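Local coordinates for protein threonine synthase (Brucella melitensis bv. 1, PDB 4F4F) that probably catalyses the pyridoxal-phosphate-dependent conversion of O-phospho-L-homoserine and water to L-threonine and phosphate, the last step of threonine biosynthesis, at residues V257-G260 with N261-D264; Y386-P390 with H391-G395; A413-P417 with A418-D422. All blocks are in the same frame, centred on the assembly; numbering follows the deposited sequence.

Contact 1 (V257-G260 with N261-D264); sequences VPTG and NFGD. With PLP (pyridoxal-5'-phosphate), chain C.
Val-257 and Asp-264 are brought together because the chain turns back on itself: the direction from CA 257 to CA 260 and that from CA 261 to CA 264 differ by 154°. Inside the bend lies the cofactor phosphate, and four backbone N-H groups converge on it. Gly-260 N reaches PLP O1P at 2.8 Å, and Phe-262 N meets the same oxygen at 2.9 Å. Asn-261 N binds PLP O2P at 2.7 Å, while Asp-264 N supplies PLP O3P at 2.9 Å. Phe-262, the N-cap residue, has a positive phi of 79°, the local twist with which the loop enters helix 263-274.

Among the side chains, Asp-264 folds inward with CG between its own N and carbonyl carbon (chi1 46°), which puts the carboxylate in a tight space between Val-257 CG1 and the phosphate, too close to both for its exact placing to be trusted. Thr-259 OG1 donates to Val-257 O at 2.8 Å, from above the carbonyl plane, and this leaves its CG2 to touch Phe-262 CD1 at 3.8 Å. Outside the loop, Ser-319 N binds Asn-261 OD1.

This glycine-rich strand-to-helix loop is the phosphate-binding loop of fold-type II PLP enzymes. Main-chain N-H groups, probably aided by the helix N terminus, meet the phosphate charge without any lysine or arginine from these segments.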
# COMPACT_ATOMS: atom_id res chain seq x y z
N VAL A 257 -11.91 0.95 -3.92
CA VAL A 257 -10.63 1.23 -3.34
C VAL A 257 -10.09 2.58 -3.79
O VAL A 257 -9.84 2.74 -5.00
CB VAL A 257 -9.63 0.17 -3.79
CG1 VAL A 257 -8.25 0.44 -3.16
CG2 VAL A 257 -10.13 -1.23 -3.46
N PRO A 258 -9.91 3.53 -2.85
CA PRO A 258 -9.24 4.74 -3.23
C PRO A 258 -7.81 4.38 -3.57
O PRO A 258 -7.11 3.79 -2.75
CB PRO A 258 -9.36 5.66 -1.97
CG PRO A 258 -10.21 4.93 -0.99
CD PRO A 258 -10.18 3.48 -1.40
N THR A 259 -7.40 4.65 -4.80
CA THR A 259 -6.26 3.96 -5.44
C THR A 259 -5.26 4.99 -5.94
O THR A 259 -5.64 5.99 -6.52
CB THR A 259 -6.76 3.13 -6.65
OG1 THR A 259 -7.48 1.99 -6.20
CG2 THR A 259 -5.62 2.65 -7.56
N GLY A 260 -3.98 4.72 -5.68
CA GLY A 260 -2.89 5.47 -6.25
C GLY A 260 -2.06 4.52 -7.06
O GLY A 260 -2.18 4.48 -8.30
N ASN A 261 -1.20 3.74 -6.40
CA ASN A 261 -0.26 2.88 -7.15
C ASN A 261 -0.76 1.45 -7.36
O ASN A 261 0.02 0.61 -7.79
CB ASN A 261 1.12 2.87 -6.48
CG ASN A 261 1.91 4.12 -6.81
OD1 ASN A 261 2.09 4.47 -7.99
ND2 ASN A 261 2.30 4.86 -5.77
N PHE A 262 -2.04 1.21 -7.09
CA PHE A 262 -2.76 -0.01 -7.50
C PHE A 262 -2.53 -1.27 -6.68
O PHE A 262 -3.17 -2.30 -6.96
CB PHE A 262 -2.47 -0.33 -8.97
CG PHE A 262 -3.64 -0.86 -9.71
CD1 PHE A 262 -4.67 -0.00 -10.11
CD2 PHE A 262 -3.74 -2.20 -10.03
CE1 PHE A 262 -5.77 -0.47 -10.79
CE2 PHE A 262 -4.84 -2.68 -10.72
CZ PHE A 262 -5.86 -1.82 -11.10
N GLY A 263 -1.63 -1.22 -5.70
CA GLY A 263 -1.22 -2.38 -4.93
C GLY A 263 -2.37 -2.89 -4.08
O GLY A 263 -2.58 -4.08 -3.94
N ASP A 264 -3.11 -1.95 -3.52
CA ASP A 264 -4.30 -2.25 -2.71
C ASP A 264 -5.36 -3.01 -3.48
O ASP A 264 -5.72 -4.16 -3.14
CB ASP A 264 -4.89 -0.96 -2.06
CG ASP A 264 -5.02 0.28 -3.00
OD1 ASP A 264 -5.07 0.22 -4.32
OD2 ASP A 264 -5.15 1.39 -2.34
N1 PLP C . -5.21 6.27 0.38
C2 PLP C . -4.25 6.53 1.34
C2A PLP C . -4.54 7.19 2.66
C3 PLP C . -2.84 6.12 1.08
O3 PLP C . -1.88 6.36 2.04
C4 PLP C . -2.55 5.46 -0.25
C4A PLP C . -1.19 4.98 -0.63
C5 PLP C . -3.67 5.22 -1.20
C6 PLP C . -4.96 5.64 -0.81
C5A PLP C . -3.38 4.49 -2.53
O4P PLP C . -2.91 3.09 -2.37
P PLP C . -2.32 2.13 -3.57
O1P PLP C . -3.34 2.21 -4.69
O2P PLP C . -0.98 2.77 -3.91
O3P PLP C . -2.14 0.73 -3.02

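Contact 2 (Y386-P390 with H391-G395); sequences YLLDP and HSAIG. With PLP (pyridoxal-5'-phosphate), chain C.
The Asp-389 carboxylate and the His-391 imidazole lie almost in one plane, 17° apart, and are joined edge to edge. His-391 CG stands anti to the carbonyl carbon, beside its own N (chi1 -54°), which puts ND1 next to the carboxylate. His-391 ND1 donates to the syn lone pair of Asp-389 OD1 at 2.8 Å, nearly straight and with the oxygen in the ring plane, which fixes the rotation of the ring. One face of the imidazole is then turned to the cofactor, with PLP C2A 3.7 Å above the ring plane toward its rim.

The other oxygen is gripped twice. Ser-392 OG meets Asp-389 OD2 nearly along the C-O axis at 2.7 Å. Ser-392 N approaches Asp-389 OD2 from above the carboxylate plane at 2.9 Å. A weak bond from His-391 N to OD1 completes the N-cap, so one buried acid both caps helix 390-402 and orients a pocket histidine. Ser-392 OG also binds a water that accepts from Asp-389 N. Leu-388 CD2 rests on Ser-392 CB at 3.7 Å.

His-391 NE2 is bonded to Ser-312 N. Helix 370-384 packs against Leu-388, Pro-390 and Ala-393, helix 421-428 reaches Pro-390 through Ala-423 and Val-424, and Ser-392 touches Ala-413 at the end of strand 409-413.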
# COMPACT_ATOMS: atom_id res chain seq x y z
N TYR A 386 -20.87 9.96 10.63
CA TYR A 386 -19.62 9.32 10.33
C TYR A 386 -18.65 10.23 9.58
O TYR A 386 -18.98 10.81 8.55
CB TYR A 386 -19.85 7.99 9.56
CG TYR A 386 -18.60 7.20 9.38
CD1 TYR A 386 -18.12 6.38 10.40
CD2 TYR A 386 -17.85 7.29 8.22
CE1 TYR A 386 -16.94 5.66 10.26
CE2 TYR A 386 -16.64 6.60 8.10
CZ TYR A 386 -16.21 5.78 9.12
OH TYR A 386 -15.02 5.08 8.99
N LEU A 387 -17.42 10.35 10.10
CA LEU A 387 -16.46 11.30 9.59
C LEU A 387 -15.40 10.59 8.72
O LEU A 387 -14.66 9.76 9.22
CB LEU A 387 -15.76 11.99 10.75
CG LEU A 387 -14.84 13.13 10.33
CD1 LEU A 387 -15.61 14.28 9.65
CD2 LEU A 387 -14.10 13.61 11.58
N LEU A 388 -15.35 10.95 7.44
CA LEU A 388 -14.35 10.44 6.50
C LEU A 388 -13.18 11.42 6.28
O LEU A 388 -13.35 12.64 6.21
CB LEU A 388 -15.00 10.21 5.13
CG LEU A 388 -16.08 9.13 5.02
CD1 LEU A 388 -17.17 9.53 4.04
CD2 LEU A 388 -15.44 7.78 4.67
N ASP A 389 -12.00 10.84 6.08
CA ASP A 389 -10.88 11.57 5.51
C ASP A 389 -11.15 11.73 3.99
O ASP A 389 -12.07 11.10 3.42
CB ASP A 389 -9.54 10.85 5.82
CG ASP A 389 -8.92 10.21 4.60
OD1 ASP A 389 -7.95 10.76 4.07
OD2 ASP A 389 -9.42 9.16 4.17
N PRO A 390 -10.35 12.55 3.30
CA PRO A 390 -10.61 12.79 1.87
C PRO A 390 -10.38 11.58 0.94
O PRO A 390 -11.19 11.34 0.06
CB PRO A 390 -9.67 13.93 1.51
CG PRO A 390 -8.79 14.15 2.69
CD PRO A 390 -9.38 13.49 3.87
N HIS A 391 -9.32 10.81 1.17
CA HIS A 391 -9.06 9.63 0.36
C HIS A 391 -10.25 8.67 0.48
O HIS A 391 -10.77 8.16 -0.52
CB HIS A 391 -7.77 8.91 0.79
CG HIS A 391 -6.54 9.78 0.83
ND1 HIS A 391 -6.24 10.59 1.88
CD2 HIS A 391 -5.50 9.93 -0.08
CE1 HIS A 391 -5.07 11.20 1.65
NE2 HIS A 391 -4.63 10.81 0.44
N SER A 392 -10.69 8.42 1.71
CA SER A 392 -11.81 7.51 1.95
C SER A 392 -13.12 8.04 1.39
O SER A 392 -13.92 7.28 0.85
CB SER A 392 -11.96 7.27 3.44
OG SER A 392 -10.73 6.85 4.02
N ALA A 393 -13.31 9.35 1.45
CA ALA A 393 -14.49 9.95 0.87
C ALA A 393 -14.52 9.79 -0.64
O ALA A 393 -15.59 9.63 -1.22
CB ALA A 393 -14.60 11.42 1.28
N ILE A 394 -13.35 9.86 -1.30
CA ILE A 394 -13.26 9.53 -2.72
C ILE A 394 -13.83 8.15 -2.98
O ILE A 394 -14.67 7.98 -3.85
CB ILE A 394 -11.82 9.69 -3.27
CG1 ILE A 394 -11.48 11.19 -3.27
CG2 ILE A 394 -11.70 9.11 -4.70
CD1 ILE A 394 -10.06 11.60 -3.67
N GLY A 395 -13.38 7.17 -2.21
CA GLY A 395 -13.97 5.85 -2.27
C GLY A 395 -15.48 5.80 -2.18
O GLY A 395 -16.14 5.10 -2.96
N1 PLP C . -5.21 6.27 0.38
C2 PLP C . -4.25 6.53 1.34
C2A PLP C . -4.54 7.19 2.66
C3 PLP C . -2.84 6.12 1.08
O3 PLP C . -1.88 6.36 2.04
C4 PLP C . -2.55 5.46 -0.25
C4A PLP C . -1.19 4.98 -0.63
C5 PLP C . -3.67 5.22 -1.20
C6 PLP C . -4.96 5.64 -0.81
C5A PLP C . -3.38 4.49 -2.53
O4P PLP C . -2.91 3.09 -2.37
P PLP C . -2.32 2.13 -3.57
O1P PLP C . -3.34 2.21 -4.69
O2P PLP C . -0.98 2.77 -3.91
O3P PLP C . -2.14 0.73 -3.02
O HOH W 1 -11.65 7.99 6.86

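Contact 3 (A413-P417 with A418-D422); sequences ATAHP and AKFPD. With PLP (pyridoxal-5'-phosphate), chain C.
His-416 and Ala-418 are joined by a hydrogen bond from backbone to side chain: Ala-418 N donates to His-416 ND1 at 3.0 Å and 164°, close to the ring plane, so ND1 serves as the acceptor. The imidazole can reach it because CG stands anti to the backbone N (chi1 -170°), which lays the ring beside the following peptides. Two main-chain hydrogen bonds close the turn, Lys-419 N to His-416 O at 3.0 Å and Phe-420 N to Pro-417 O at 3.1 Å. Both donors sit well above the carbonyl planes, as suits the tightly wound 3-10 turn formed here.

Segment 413-417 also carries a cofactor bond. Thr-414 OG1 donates to PLP N1 at 2.8 Å, implying a pyridine nitrogen that is probably unprotonated, as in related fold-type II enzymes that place a serine or threonine hydroxyl at this point. Thr-414 directly follows strand 409-413, so the pyridine end is met at the C-terminal end of a strand that runs parallel to its neighbours in the sheet.

Apolar contacts centre on Ala-415. Its CB touches PLP C2A at 3.7 Å and lies 3.9 Å from Phe-420 CE2, at the edge of that ring. Beyond the two segments, Phe-109 meets His-416 edge-to-face, the Phe-420 ring meets that of His-391 with planes about 60° apart, and Lys-419 NZ forms a salt bridge with Asp-148.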
# COMPACT_ATOMS: atom_id res chain seq x y z
N ALA A 413 -11.60 2.52 3.68
CA ALA A 413 -11.19 3.75 4.31
C ALA A 413 -9.70 3.67 4.65
O ALA A 413 -9.28 2.99 5.56
CB ALA A 413 -12.05 4.05 5.55
N THR A 414 -8.89 4.42 3.89
CA THR A 414 -7.46 4.23 3.87
C THR A 414 -6.68 5.12 4.85
O THR A 414 -5.50 4.91 5.00
CB THR A 414 -6.92 4.46 2.44
OG1 THR A 414 -7.40 5.70 1.95
CG2 THR A 414 -7.42 3.37 1.46
N ALA A 415 -7.32 6.09 5.48
CA ALA A 415 -6.69 6.93 6.51
C ALA A 415 -7.72 7.44 7.47
O ALA A 415 -8.86 7.64 7.07
CB ALA A 415 -5.96 8.11 5.91
N HIS A 416 -7.29 7.72 8.70
CA HIS A 416 -8.12 8.33 9.72
C HIS A 416 -8.29 9.79 9.36
O HIS A 416 -7.32 10.41 8.89
CB HIS A 416 -7.42 8.20 11.07
CG HIS A 416 -8.27 8.57 12.26
ND1 HIS A 416 -8.47 9.84 12.66
CD2 HIS A 416 -8.92 7.75 13.21
CE1 HIS A 416 -9.23 9.84 13.77
NE2 HIS A 416 -9.51 8.57 14.10
N PRO A 417 -9.49 10.37 9.58
CA PRO A 417 -9.63 11.80 9.33
C PRO A 417 -8.60 12.73 9.99
O PRO A 417 -8.26 13.76 9.42
CB PRO A 417 -11.05 12.14 9.81
CG PRO A 417 -11.58 10.92 10.48
CD PRO A 417 -10.76 9.76 10.02
N ALA A 418 -8.07 12.36 11.15
CA ALA A 418 -7.07 13.18 11.82
C ALA A 418 -5.73 13.27 11.10
O ALA A 418 -4.92 14.11 11.45
CB ALA A 418 -6.86 12.75 13.28
N LYS A 419 -5.50 12.43 10.09
CA LYS A 419 -4.29 12.49 9.27
C LYS A 419 -4.35 13.62 8.24
O LYS A 419 -3.31 14.00 7.69
CB LYS A 419 -4.04 11.16 8.52
CG LYS A 419 -3.32 10.07 9.32
CD LYS A 419 -1.97 10.59 9.81
CE LYS A 419 -0.79 9.62 9.67
NZ LYS A 419 -0.62 8.95 8.37
N PHE A 420 -5.55 14.14 7.96
CA PHE A 420 -5.74 15.20 6.95
C PHE A 420 -6.75 16.18 7.48
O PHE A 420 -7.80 16.40 6.86
CB PHE A 420 -6.14 14.55 5.61
CG PHE A 420 -5.07 13.64 5.08
CD1 PHE A 420 -3.93 14.17 4.49
CD2 PHE A 420 -5.14 12.27 5.30
CE1 PHE A 420 -2.91 13.34 4.06
CE2 PHE A 420 -4.13 11.44 4.88
CZ PHE A 420 -3.01 11.97 4.26
N PRO A 421 -6.45 16.80 8.63
CA PRO A 421 -7.41 17.64 9.31
C PRO A 421 -7.81 18.89 8.51
O PRO A 421 -8.95 19.32 8.62
CB PRO A 421 -6.68 18.02 10.59
CG PRO A 421 -5.23 18.03 10.21
CD PRO A 421 -5.11 16.89 9.24
N ASP A 422 -6.90 19.46 7.71
CA ASP A 422 -7.23 20.70 6.97
C ASP A 422 -8.39 20.49 5.99
O ASP A 422 -9.35 21.29 5.92
CB ASP A 422 -6.03 21.23 6.16
CG ASP A 422 -4.94 21.84 7.03
OD1 ASP A 422 -5.13 21.99 8.25
OD2 ASP A 422 -3.87 22.18 6.47
N1 PLP C . -5.21 6.27 0.38
C2 PLP C . -4.25 6.53 1.34
C2A PLP C . -4.54 7.19 2.66
C3 PLP C . -2.84 6.12 1.08
O3 PLP C . -1.88 6.36 2.04
C4 PLP C . -2.55 5.46 -0.25
C4A PLP C . -1.19 4.98 -0.63
C5 PLP C . -3.67 5.22 -1.20
C6 PLP C . -4.96 5.64 -0.81
C5A PLP C . -3.38 4.49 -2.53
O4P PLP C . -2.91 3.09 -2.37
P PLP C . -2.32 2.13 -3.57
O1P PLP C . -3.34 2.21 -4.69
O2P PLP C . -0.98 2.77 -3.91
O3P PLP C . -2.14 0.73 -3.02

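Overall arrangement
The three contacts follow one another along the chain without nesting or crossing, and each closes a short local turn. Contact 1 closes the turn from strand 253-258 into helix 263-274, contact 2 starts helix 390-402, and contact 3 leads from strand 409-413 toward helix 421-428. Strands 253-258 and 409-413 are parallel neighbours in one sheet, which brings contacts 1 and 3 together round the cofactor, Pro-258 CD lying 4.0 Å from Thr-414 CG2. Contact 2 joins them through helix 390-402, with Pro-258 CB 3.2 Å from His-391 O and Ser-392 OG against Thr-414 N. Contact 1 takes the phosphate; 2 and 3 border the pyridine ring.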